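Local coordinates for protein manganese lipoxygenase (PDB 5FX8) that catalyses the manganese-dependent oxygenation of linoleic and alpha-linolenic acids to 11S- and 13R-hydroperoxy fatty acids, at residues Arg229-Cys234 / Phe347-Ser352; Ser485-Ser490 / Glu531-Leu536; Gly491-His496 / Trp522-Arg527; Leu596-Gly599 / Val603-Ala606. One frame throughout, in Å; residues are numbered along the deposited sequence.

Contact 1 of 4, residues Arg229-Cys234 / Phe347-Ser352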
loop_
_atom_site.group_PDB
_atom_site.type_symbol
_atom_site.label_atom_id
_atom_site.label_comp_id
_atom_site.label_asym_id
_atom_site.label_seq_id
_atom_site.Cartn_x
_atom_site.Cartn_y
_atom_site.Cartn_z
ATOM N N ARG A 229 15.594 19.293 12.715
ATOM C CA ARG A 229 14.871 19.227 11.461
ATOM C C ARG A 229 14.440 20.610 11.022
ATOM O O ARG A 229 14.213 21.508 11.832
ATOM C CB ARG A 229 13.618 18.376 11.564
ATOM C CG ARG A 229 13.878 17.033 12.150
ATOM C CD ARG A 229 14.865 16.198 11.364
ATOM N NE ARG A 229 15.046 14.892 11.948
ATOM C CZ ARG A 229 16.062 14.580 12.766
ATOM N NH1 ARG A 229 16.985 15.450 13.154
ATOM N NH2 ARG A 229 16.155 13.366 13.245
ATOM N N TYR A 230 14.290 20.751 9.717
ATOM C CA TYR A 230 13.927 22.023 9.145
ATOM C C TYR A 230 12.957 21.778 8.003
ATOM O O TYR A 230 12.822 20.657 7.517
ATOM C CB TYR A 230 15.175 22.756 8.684
ATOM C CG TYR A 230 16.243 22.798 9.726
ATOM C CD1 TYR A 230 17.156 21.764 9.859
ATOM C CD2 TYR A 230 16.345 23.882 10.582
ATOM C CE1 TYR A 230 18.125 21.805 10.814
ATOM C CE2 TYR A 230 17.322 23.946 11.530
ATOM C CZ TYR A 230 18.209 22.913 11.650
ATOM O OH TYR A 230 19.186 22.983 12.613
ATOM N N ALA A 231 12.277 22.838 7.577
ATOM C CA ALA A 231 11.263 22.715 6.540
ATOM C C ALA A 231 10.837 24.100 6.087
ATOM O O ALA A 231 10.892 25.050 6.865
ATOM C CB ALA A 231 10.045 21.937 7.042
ATOM N N ALA A 232 10.374 24.200 4.839
ATOM C CA ALA A 232 9.886 25.457 4.291
ATOM C C ALA A 232 8.363 25.416 4.224
ATOM O O ALA A 232 7.730 24.602 4.893
ATOM C CB ALA A 232 10.531 25.725 2.927
ATOM N N ALA A 233 7.773 26.312 3.440
ATOM C CA ALA A 233 6.344 26.271 3.160
ATOM C C ALA A 233 6.168 26.718 1.701
ATOM O O ALA A 233 5.646 27.780 1.375
ATOM C CB ALA A 233 5.554 27.129 4.142
ATOM N N CYS A 234 6.632 25.881 0.782
ATOM C CA CYS A 234 6.861 26.338 -0.579
ATOM C C CYS A 234 5.566 26.574 -1.339
ATOM O O CYS A 234 4.576 25.859 -1.179
ATOM C CB CYS A 234 7.709 25.335 -1.337
ATOM S SG CYS A 234 9.396 25.348 -0.789
ATOM N N PHE A 347 10.157 12.029 9.515
ATOM C CA PHE A 347 9.750 13.237 8.830
ATOM C C PHE A 347 10.165 14.477 9.611
ATOM O O PHE A 347 10.465 14.424 10.810
ATOM C CB PHE A 347 8.246 13.242 8.607
ATOM C CG PHE A 347 7.780 12.268 7.562
ATOM C CD1 PHE A 347 7.749 10.910 7.815
ATOM C CD2 PHE A 347 7.336 12.721 6.339
ATOM C CE1 PHE A 347 7.306 10.042 6.858
ATOM C CE2 PHE A 347 6.878 11.857 5.386
ATOM C CZ PHE A 347 6.863 10.519 5.638
ATOM N N GLY A 348 10.181 15.601 8.888
ATOM C CA GLY A 348 10.563 16.906 9.357
ATOM C C GLY A 348 9.619 17.514 10.365
ATOM O O GLY A 348 10.055 17.929 11.433
ATOM N N LEU A 349 8.344 17.558 10.053
ATOM C CA LEU A 349 7.325 18.072 10.950
ATOM C C LEU A 349 6.871 17.002 11.943
ATOM O O LEU A 349 6.773 15.821 11.595
ATOM C CB LEU A 349 6.126 18.566 10.157
ATOM C CG LEU A 349 6.400 19.699 9.180
ATOM C CD1 LEU A 349 5.113 20.322 8.776
ATOM C CD2 LEU A 349 7.290 20.749 9.780
ATOM N N PRO A 350 6.568 17.393 13.179
ATOM C CA PRO A 350 6.172 16.407 14.193
ATOM C C PRO A 350 4.819 15.797 13.877
ATOM O O PRO A 350 4.021 16.352 13.118
ATOM C CB PRO A 350 6.102 17.232 15.485
ATOM C CG PRO A 350 5.724 18.578 15.030
ATOM C CD PRO A 350 6.435 18.769 13.687
ATOM N N ALA A 351 4.562 14.646 14.514
ATOM C CA ALA A 351 3.303 13.933 14.323
ATOM C C ALA A 351 2.102 14.790 14.678
ATOM O O ALA A 351 1.025 14.602 14.100
ATOM C CB ALA A 351 3.275 12.654 15.148
ATOM N N SER A 352 2.258 15.735 15.606
ATOM C CA SER A 352 1.133 16.580 15.981
ATOM C C SER A 352 0.706 17.478 14.829
ATOM O O SER A 352 -0.487 17.786 14.678
ATOM C CB SER A 352 1.516 17.427 17.187
ATOM O OG SER A 352 2.676 18.166 16.871
HETATM O O HOH W 1 12.925 13.006 11.751
#

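Contact 2 of 4, residues Ser485-Ser490 / Glu531-Leu536. With NAG (2-acetamido-2-deoxy-beta-D-glucopyranose), chain K.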
loop_
_atom_site.group_PDB
_atom_site.type_symbol
_atom_site.label_atom_id
_atom_site.label_comp_id
_atom_site.label_asym_id
_atom_site.label_seq_id
_atom_site.Cartn_x
_atom_site.Cartn_y
_atom_site.Cartn_z
ATOM N N SER A 485 3.618 4.116 -3.686
ATOM C CA SER A 485 4.010 5.329 -4.393
ATOM C C SER A 485 5.108 6.134 -3.704
ATOM O O SER A 485 6.006 6.606 -4.383
ATOM C CB SER A 485 2.793 6.200 -4.630
ATOM O OG SER A 485 2.122 5.681 -5.737
ATOM N N PRO A 486 5.078 6.354 -2.394
ATOM C CA PRO A 486 6.231 7.023 -1.776
ATOM C C PRO A 486 7.567 6.307 -2.017
ATOM O O PRO A 486 8.544 6.964 -2.377
ATOM C CB PRO A 486 5.829 7.071 -0.296
ATOM C CG PRO A 486 4.315 7.101 -0.358
ATOM C CD PRO A 486 3.944 6.229 -1.465
ATOM N N VAL A 487 7.641 4.983 -1.870
ATOM C CA VAL A 487 8.915 4.319 -2.093
ATOM C C VAL A 487 9.317 4.335 -3.570
ATOM O O VAL A 487 10.506 4.419 -3.878
ATOM C CB VAL A 487 8.894 2.885 -1.515
ATOM C CG1 VAL A 487 8.122 1.942 -2.385
ATOM C CG2 VAL A 487 10.299 2.355 -1.313
ATOM N N LYS A 488 8.364 4.270 -4.507
ATOM C CA LYS A 488 8.717 4.239 -5.933
ATOM C C LYS A 488 8.850 5.618 -6.589
ATOM O O LYS A 488 9.650 5.771 -7.508
ATOM C CB LYS A 488 7.692 3.413 -6.715
ATOM C CG LYS A 488 7.719 1.958 -6.378
ATOM C CD LYS A 488 6.723 1.172 -7.193
ATOM C CE LYS A 488 5.300 1.447 -6.745
ATOM N NZ LYS A 488 4.181 0.671 -7.406
ATOM N N PHE A 489 8.114 6.632 -6.145
ATOM C CA PHE A 489 8.092 7.931 -6.807
ATOM C C PHE A 489 8.219 9.116 -5.844
ATOM O O PHE A 489 9.152 9.896 -5.966
ATOM C CB PHE A 489 6.806 8.069 -7.632
ATOM C CG PHE A 489 6.419 6.813 -8.396
ATOM C CD1 PHE A 489 7.084 6.448 -9.561
ATOM C CD2 PHE A 489 5.377 6.000 -7.951
ATOM C CE1 PHE A 489 6.730 5.306 -10.250
ATOM C CE2 PHE A 489 5.028 4.870 -8.631
ATOM C CZ PHE A 489 5.708 4.523 -9.792
ATOM N N SER A 490 7.304 9.255 -4.882
ATOM C CA SER A 490 7.142 10.470 -4.080
ATOM C C SER A 490 8.229 10.653 -3.038
ATOM O O SER A 490 8.442 11.773 -2.566
ATOM C CB SER A 490 5.836 10.442 -3.313
ATOM O OG SER A 490 4.750 10.418 -4.167
ATOM N N GLU A 531 16.636 4.593 6.507
ATOM C CA GLU A 531 15.467 4.483 7.359
ATOM C C GLU A 531 14.240 5.061 6.671
ATOM O O GLU A 531 13.114 4.585 6.881
ATOM C CB GLU A 531 15.747 5.173 8.691
ATOM C CG GLU A 531 15.421 4.351 9.921
ATOM C CD GLU A 531 15.984 2.938 9.879
ATOM O OE1 GLU A 531 17.170 2.760 10.232
ATOM O OE2 GLU A 531 15.229 2.000 9.514
ATOM N N GLN A 532 14.444 6.083 5.838
ATOM C CA GLN A 532 13.352 6.586 5.025
ATOM C C GLN A 532 12.941 5.540 4.000
ATOM O O GLN A 532 11.772 5.138 3.942
ATOM C CB GLN A 532 13.747 7.906 4.370
ATOM C CG GLN A 532 12.927 8.209 3.129
ATOM C CD GLN A 532 12.931 9.660 2.674
ATOM O OE1 GLN A 532 13.383 10.568 3.368
ATOM N NE2 GLN A 532 12.420 9.876 1.485
ATOM N N VAL A 533 13.903 5.012 3.250
ATOM C CA VAL A 533 13.513 4.018 2.265
ATOM C C VAL A 533 12.879 2.810 2.942
ATOM O O VAL A 533 11.991 2.182 2.378
ATOM C CB VAL A 533 14.700 3.638 1.359
ATOM C CG1 VAL A 533 14.255 2.683 0.302
ATOM C CG2 VAL A 533 15.199 4.837 0.685
ATOM N N SER A 534 13.255 2.519 4.181
ATOM C CA SER A 534 12.738 1.332 4.853
ATOM C C SER A 534 11.304 1.530 5.329
ATOM O O SER A 534 10.486 0.604 5.252
ATOM C CB SER A 534 13.643 0.974 6.012
ATOM O OG SER A 534 13.138 -0.160 6.692
ATOM N N LEU A 535 10.978 2.730 5.811
ATOM C CA LEU A 535 9.591 3.045 6.156
ATOM C C LEU A 535 8.682 3.061 4.917
ATOM O O LEU A 535 7.579 2.488 4.916
ATOM C CB LEU A 535 9.557 4.384 6.879
ATOM C CG LEU A 535 8.171 4.914 7.201
ATOM C CD1 LEU A 535 7.439 4.039 8.215
ATOM C CD2 LEU A 535 8.306 6.309 7.692
ATOM N N LEU A 536 9.128 3.709 3.844
ATOM C CA LEU A 536 8.287 3.758 2.655
ATOM C C LEU A 536 8.155 2.366 2.031
ATOM O O LEU A 536 7.074 1.978 1.566
ATOM C CB LEU A 536 8.836 4.794 1.671
ATOM C CG LEU A 536 9.111 6.176 2.277
ATOM C CD1 LEU A 536 9.575 7.208 1.277
ATOM C CD2 LEU A 536 7.881 6.621 2.961
HETATM C C1 NAG K . 17.866 -3.538 10.851
HETATM C C2 NAG K . 17.506 -2.080 10.741
HETATM C C3 NAG K . 17.040 -1.554 12.087
HETATM C C4 NAG K . 15.890 -2.402 12.592
HETATM C C5 NAG K . 16.343 -3.842 12.650
HETATM C C6 NAG K . 15.252 -4.788 13.050
HETATM C C7 NAG K . 18.576 -0.369 9.349
HETATM C C8 NAG K . 19.868 0.260 8.957
HETATM N N2 NAG K . 18.652 -1.336 10.262
HETATM O O3 NAG K . 16.568 -0.226 11.947
HETATM O O4 NAG K . 15.476 -1.954 13.874
HETATM O O5 NAG K . 16.777 -4.256 11.352
HETATM O O6 NAG K . 15.753 -6.113 12.984
HETATM O O7 NAG K . 17.516 -0.007 8.882
HETATM O O HOH W 2 5.553 3.583 -0.375
#

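Contact 3 of 4, residues Gly491-His496 / Trp522-Arg527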
loop_
_atom_site.group_PDB
_atom_site.type_symbol
_atom_site.label_atom_id
_atom_site.label_comp_id
_atom_site.label_asym_id
_atom_site.label_seq_id
_atom_site.Cartn_x
_atom_site.Cartn_y
_atom_site.Cartn_z
ATOM N N GLY A 491 8.819 9.560 -2.566
ATOM C CA GLY A 491 9.827 9.643 -1.551
ATOM C C GLY A 491 11.130 8.993 -1.947
ATOM O O GLY A 491 11.754 8.318 -1.144
ATOM N N VAL A 492 11.549 9.195 -3.179
ATOM C CA VAL A 492 12.804 8.664 -3.675
ATOM C C VAL A 492 13.877 9.705 -3.426
ATOM O O VAL A 492 13.704 10.870 -3.785
ATOM C CB VAL A 492 12.678 8.304 -5.160
ATOM C CG1 VAL A 492 14.001 7.848 -5.754
ATOM C CG2 VAL A 492 11.667 7.240 -5.288
ATOM N N LEU A 493 14.952 9.294 -2.753
ATOM C CA LEU A 493 16.098 10.149 -2.453
ATOM C C LEU A 493 17.007 10.254 -3.667
ATOM O O LEU A 493 17.197 9.299 -4.406
ATOM C CB LEU A 493 16.874 9.624 -1.230
ATOM C CG LEU A 493 16.104 9.794 0.089
ATOM C CD1 LEU A 493 16.680 9.012 1.212
ATOM C CD2 LEU A 493 16.015 11.222 0.528
ATOM N N PRO A 494 17.636 11.408 -3.842
ATOM C CA PRO A 494 17.743 12.518 -2.909
ATOM C C PRO A 494 16.752 13.609 -3.140
ATOM O O PRO A 494 16.685 14.527 -2.342
ATOM C CB PRO A 494 19.140 13.030 -3.189
ATOM C CG PRO A 494 19.273 12.817 -4.621
ATOM C CD PRO A 494 18.630 11.518 -4.910
ATOM N N LEU A 495 16.003 13.520 -4.237
ATOM C CA LEU A 495 15.090 14.596 -4.592
ATOM C C LEU A 495 13.909 14.721 -3.640
ATOM O O LEU A 495 13.315 15.797 -3.557
ATOM C CB LEU A 495 14.591 14.397 -6.024
ATOM C CG LEU A 495 15.219 15.378 -7.026
ATOM C CD1 LEU A 495 14.775 16.759 -6.709
ATOM C CD2 LEU A 495 16.734 15.348 -6.993
ATOM N N HIS A 496 13.553 13.672 -2.914
ATOM C CA HIS A 496 12.357 13.675 -2.077
ATOM C C HIS A 496 12.637 13.228 -0.655
ATOM O O HIS A 496 12.261 12.116 -0.269
ATOM C CB HIS A 496 11.293 12.752 -2.651
ATOM C CG HIS A 496 10.926 13.052 -4.062
ATOM N ND1 HIS A 496 11.488 12.390 -5.128
ATOM C CD2 HIS A 496 10.034 13.924 -4.582
ATOM C CE1 HIS A 496 10.959 12.844 -6.246
ATOM N NE2 HIS A 496 10.075 13.777 -5.943
ATOM N N TRP A 522 21.680 19.164 3.734
ATOM C CA TRP A 522 20.248 19.240 3.960
ATOM C C TRP A 522 19.618 17.865 3.951
ATOM O O TRP A 522 18.532 17.684 4.489
ATOM C CB TRP A 522 19.612 20.158 2.917
ATOM C CG TRP A 522 19.836 21.649 3.192
ATOM C CD1 TRP A 522 18.991 22.489 3.858
ATOM C CD2 TRP A 522 20.972 22.451 2.817
ATOM N NE1 TRP A 522 19.520 23.757 3.918
ATOM C CE2 TRP A 522 20.739 23.758 3.293
ATOM C CE3 TRP A 522 22.164 22.192 2.129
ATOM C CZ2 TRP A 522 21.655 24.800 3.103
ATOM C CZ3 TRP A 522 23.073 23.239 1.939
ATOM C CH2 TRP A 522 22.811 24.512 2.427
ATOM N N LEU A 523 20.283 16.923 3.433
ATOM C CA LEU A 523 19.713 15.623 3.157
ATOM C C LEU A 523 20.019 14.657 4.286
ATOM O O LEU A 523 20.928 14.882 5.072
ATOM C CB LEU A 523 20.270 15.092 1.835
ATOM C CG LEU A 523 19.804 15.819 0.581
ATOM C CD1 LEU A 523 20.442 15.221 -0.617
ATOM C CD2 LEU A 523 18.309 15.645 0.482
ATOM N N PRO A 524 19.288 13.558 4.409
ATOM C CA PRO A 524 19.612 12.600 5.466
ATOM C C PRO A 524 20.981 11.969 5.264
ATOM O O PRO A 524 21.508 11.894 4.153
ATOM C CB PRO A 524 18.500 11.557 5.338
ATOM C CG PRO A 524 18.010 11.704 3.942
ATOM C CD PRO A 524 18.062 13.161 3.697
ATOM N N ASN A 525 21.558 11.498 6.359
ATOM C CA ASN A 525 22.793 10.743 6.265
ATOM C C ASN A 525 22.476 9.301 5.873
ATOM O O ASN A 525 21.328 8.941 5.644
ATOM C CB ASN A 525 23.559 10.831 7.574
ATOM C CG ASN A 525 22.827 10.190 8.710
ATOM O OD1 ASN A 525 22.252 9.122 8.573
ATOM N ND2 ASN A 525 22.854 10.835 9.855
ATOM N N GLU A 526 23.493 8.453 5.822
ATOM C CA GLU A 526 23.293 7.100 5.316
ATOM C C GLU A 526 22.236 6.343 6.112
ATOM O O GLU A 526 21.355 5.700 5.540
ATOM C CB GLU A 526 24.620 6.344 5.335
ATOM C CG GLU A 526 25.697 6.941 4.439
ATOM C CD GLU A 526 26.333 8.215 4.981
ATOM O OE1 GLU A 526 26.034 8.633 6.121
ATOM O OE2 GLU A 526 27.141 8.810 4.246
ATOM N N ARG A 527 22.315 6.406 7.437
ATOM C CA ARG A 527 21.379 5.674 8.275
ATOM C C ARG A 527 19.970 6.236 8.133
ATOM O O ARG A 527 18.985 5.488 8.060
ATOM C CB ARG A 527 21.853 5.739 9.721
ATOM C CG ARG A 527 20.839 5.288 10.715
ATOM C CD ARG A 527 21.225 3.985 11.300
ATOM N NE ARG A 527 22.416 4.145 12.115
ATOM C CZ ARG A 527 22.970 3.172 12.826
ATOM N NH1 ARG A 527 22.438 1.958 12.824
ATOM N NH2 ARG A 527 24.055 3.419 13.542
#

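Contact 4 of 4, residues Leu596-Gly599 / Val603-Ala606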
loop_
_atom_site.group_PDB
_atom_site.type_symbol
_atom_site.label_atom_id
_atom_site.label_comp_id
_atom_site.label_asym_id
_atom_site.label_seq_id
_atom_site.Cartn_x
_atom_site.Cartn_y
_atom_site.Cartn_z
ATOM N N LEU A 596 11.338 10.039 -23.038
ATOM C CA LEU A 596 10.139 10.373 -22.299
ATOM C C LEU A 596 9.191 9.189 -22.233
ATOM O O LEU A 596 9.106 8.389 -23.169
ATOM C CB LEU A 596 9.429 11.536 -22.934
ATOM C CG LEU A 596 10.220 12.820 -23.015
ATOM C CD1 LEU A 596 9.342 13.848 -23.670
ATOM C CD2 LEU A 596 10.595 13.254 -21.642
ATOM N N SER A 597 8.474 9.088 -21.113
ATOM C CA SER A 597 7.374 8.138 -20.950
ATOM C C SER A 597 6.149 8.906 -20.501
ATOM O O SER A 597 6.172 9.527 -19.434
ATOM C CB SER A 597 7.710 7.053 -19.931
ATOM O OG SER A 597 6.563 6.281 -19.655
ATOM N N GLN A 598 5.082 8.854 -21.299
ATOM C CA GLN A 598 3.928 9.741 -21.128
ATOM C C GLN A 598 4.363 11.189 -21.020
ATOM O O GLN A 598 3.787 11.967 -20.269
ATOM C CB GLN A 598 3.097 9.383 -19.903
ATOM C CG GLN A 598 2.802 7.942 -19.749
ATOM C CD GLN A 598 2.143 7.659 -18.434
ATOM O OE1 GLN A 598 0.925 7.533 -18.356
ATOM N NE2 GLN A 598 2.943 7.563 -17.380
ATOM N N GLY A 599 5.418 11.547 -21.732
ATOM C CA GLY A 599 5.865 12.923 -21.741
ATOM C C GLY A 599 6.703 13.313 -20.557
ATOM O O GLY A 599 6.773 14.491 -20.234
ATOM N N VAL A 603 9.343 6.637 -15.690
ATOM C CA VAL A 603 8.250 5.710 -15.924
ATOM C C VAL A 603 7.399 5.630 -14.673
ATOM O O VAL A 603 7.894 5.284 -13.601
ATOM C CB VAL A 603 8.772 4.324 -16.302
ATOM C CG1 VAL A 603 7.636 3.411 -16.443
ATOM C CG2 VAL A 603 9.547 4.396 -17.576
ATOM N N TRP A 604 6.117 5.928 -14.814
ATOM C CA TRP A 604 5.183 6.012 -13.706
ATOM C C TRP A 604 4.145 4.910 -13.875
ATOM O O TRP A 604 3.589 4.746 -14.967
ATOM C CB TRP A 604 4.548 7.400 -13.678
ATOM C CG TRP A 604 3.588 7.624 -12.578
ATOM C CD1 TRP A 604 3.886 7.834 -11.268
ATOM C CD2 TRP A 604 2.169 7.668 -12.682
ATOM N NE1 TRP A 604 2.742 7.994 -10.550
ATOM C CE2 TRP A 604 1.670 7.893 -11.394
ATOM C CE3 TRP A 604 1.270 7.528 -13.737
ATOM C CZ2 TRP A 604 0.305 7.987 -11.128
ATOM C CZ3 TRP A 604 -0.090 7.617 -13.479
ATOM C CH2 TRP A 604 -0.557 7.850 -12.189
ATOM N N THR A 605 3.926 4.122 -12.810
ATOM C CA THR A 605 3.109 2.922 -12.897
ATOM C C THR A 605 2.214 2.746 -11.689
ATOM O O THR A 605 1.850 1.622 -11.353
ATOM C CB THR A 605 3.966 1.671 -13.010
ATOM O OG1 THR A 605 4.782 1.563 -11.845
ATOM C CG2 THR A 605 4.836 1.709 -14.233
ATOM N N ALA A 606 1.873 3.836 -11.010
ATOM C CA ALA A 606 1.253 3.756 -9.699
ATOM C C ALA A 606 -0.169 3.263 -9.764
ATOM O O ALA A 606 -0.750 2.935 -8.724
ATOM C CB ALA A 606 1.242 5.112 -9.040
HETATM O O HOH W 3 5.389 7.317 -17.331
#

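Contact 1 of 4, residues Arg229-Cys234 / Phe347-Ser352
Arg229 and Ala231 meet Gly348 and Leu349 where two irregular connections of the lipoxygenase fold run past each other. One leads from strand 212-216 to strand 235-241 of the antiparallel sheet, and the other joins helix 342-346 to helix 351-363. With no direct hydrogen bond between the segments, the junction illustrates how loops can be fitted together by one methyl-methyl contact, a methylene lying on a carbonyl, and a water.

Arg229 points its CB at the second loop, so that the methylene lies beside the carbonyl of Gly348, with CB 3.6 Å from Gly348 O. The CA atoms of this pair are 5.3 Å apart, the closest backbone approach between the segments. Further along, the methyl group of Ala231 meets one branch of Leu349. The Leu349 side chain starts out away from the first loop, but its end turns back, bringing CD2 to 4.1 Å from Ala231 CB. The same leucine also packs on Phe284 of helix 268-305, while Pro350 occupies the N-cap position of helix 351-363.

Beyond CG the arginine chain bends away from Gly348 (chi2 -60°), and its NE then faces a water. This water sits at the edge of the guanidinium, in its plane; it accepts from Arg229 NE at 2.8 Å and can donate to Phe347 O, 3.0 Å away.

Contact 2 of 4, residues Ser485-Ser490 / Glu531-Leu536
Val487 and Leu536 mark the crossing of two short helical segments, their CA atoms 4.8 Å apart, with axes approaching to 8.8 Å and N-to-C directions 125° apart. Helix 485-490 contains a wide pi-type turn, in which Ser485 O accepts from both Phe489 N and Ser490 N.

Leu536 makes contact with both Pro486 and Val487, its CB directed toward the other helix. That CB lies 3.7 Å from Val487 CB, and the two leucine methyls divide over Pro486: CD1 lies by the proline carbonyl, while CD2 comes to 3.9 Å from Pro486 CB on the ring. Val487 presents its branched carbon alongside the Leu536 backbone. With CG2 anti to its own backbone N, that methyl reaches towards Val533 and stops 4.3 Å from Val533 CG1.

A water spans the crossing at the same point, accepting from Val487 N at 2.9 Å and donating to Leu536 O at 2.9 Å. It thus gives a partner to an amide in the first turn of one helix and to a carbonyl of the other. At the far side of helix 526-539, the carboxylate of Glu531 comes close to a glycan sugar, which is itself hydrogen-bonded to Tyr112 of the second subunit.

Pro486 also packs on Gln287 of helix 268-305, and its side chain is about 4 Å from that of the manganese ligand Asn482. The arrangement is consistent with a place in the second shell of the lipoxygenase metal site.

Contact 3 of 4, residues Gly491-His496 / Trp522-Arg527
Val492 O, just before the Leu493 and Pro494 side chains that meet Leu523 and Pro524, is gripped twice by His496. The imidazole ND1 donates to it at 3.0 Å, using a carbonyl lone pair, with a C=O...donor angle of 135° and an N-H...O angle of 143°; the oxygen is nearly in the ring plane. The backbone N of His496 adds a weak bond. The other ring nitrogen, NE2, is hydrogen-bonded to Glu167, which would favour a positively charged imidazole.

This internal tie closes a tight loop around the cis peptide bond preceding Pro494, and the loop offers an apolar front to the 522-527 segment. Leu523 sets both methyls against Pro494: CD1 lies 3.6 Å from Pro494 CB, whereas CD2 sits 3.4 Å from Pro494 O. Its CG is anti to its own carbonyl carbon (chi1 -70°), a setting that directs the fork at the proline. In the neighbouring pair the roles are exchanged. Leu493 brings its forked end obliquely to the Pro524 ring, and Leu493 CD2 is 4.0 Å from Pro524 CG, with CD1 almost as close.

Asn525 then stands at the N-cap of helix 526-539, whose Ala529 packs against both Leu493 and Pro524. On another flank, Leu495 rests on Leu272 and Ile276 of helix 268-305, so the loop following helix 485-490 is lodged between these two helices.

Contact 4 of 4, residues Leu596-Gly599 / Val603-Ala606
The C-terminal tail that follows helix 566-587 turns back on itself here, bringing Ser597 and Gln598 beside Val603 and Trp604. Ser597 and Val603 have the nearest backbones, their CA atoms 5.7 Å apart. Gln598 and Gly599 both have positive phi, and the chain begins its reversal there.

Ser597 CB packs against one branch of the valine, 4.0 Å from Val603 CG2. Gln598 holds CG anti to its carbonyl carbon (chi1 -46°), and the extended chain beyond it takes the amide to the rim of the indole, NE2 lying 4.0 Å from Trp604 CE3. Amide and ring are nearly coplanar, their planes 20° apart, so the nitrogen comes to the edge instead of stacking on a face.

In lipoxygenases this tail runs on to the metal, and in this protein it ends at Val618, a manganese ligand. On the way, Trp604 meets the ring of Phe489 from helix 485-490, and its carbonyl is hydrogen-bonded to Arg589.

A water joins the two sides of the fold-back. It accepts from Trp604 N at 3.0 Å and bonds to Ser597 OG at 2.8 Å, with a weak bond to Ser597 O; Gln598 NE2 is modelled too close to it for a reliable bond.

Overall arrangement
The contacts form a chain of neighbours, of which contact 2 comes nearest the metal: the side chain of Pro486 is about 8 Å from the manganese. Contact 3, whose centre is 10 Å from that of contact 2, shares helix 526-539 with it and falls within the sequence that contact 2 brackets; Gln532 NE2 reaches His496 O at 2.8 Å. Contact 1 touches contact 2 where Phe347 CE1 meets Leu535 CD2 at 4.0 Å. Contact 4 meets contact 2 through Phe489, whose CZ is 3.5 Å from Thr605 N. Contacts 1 and 4 are the most distant pair, their centres 29 Å apart.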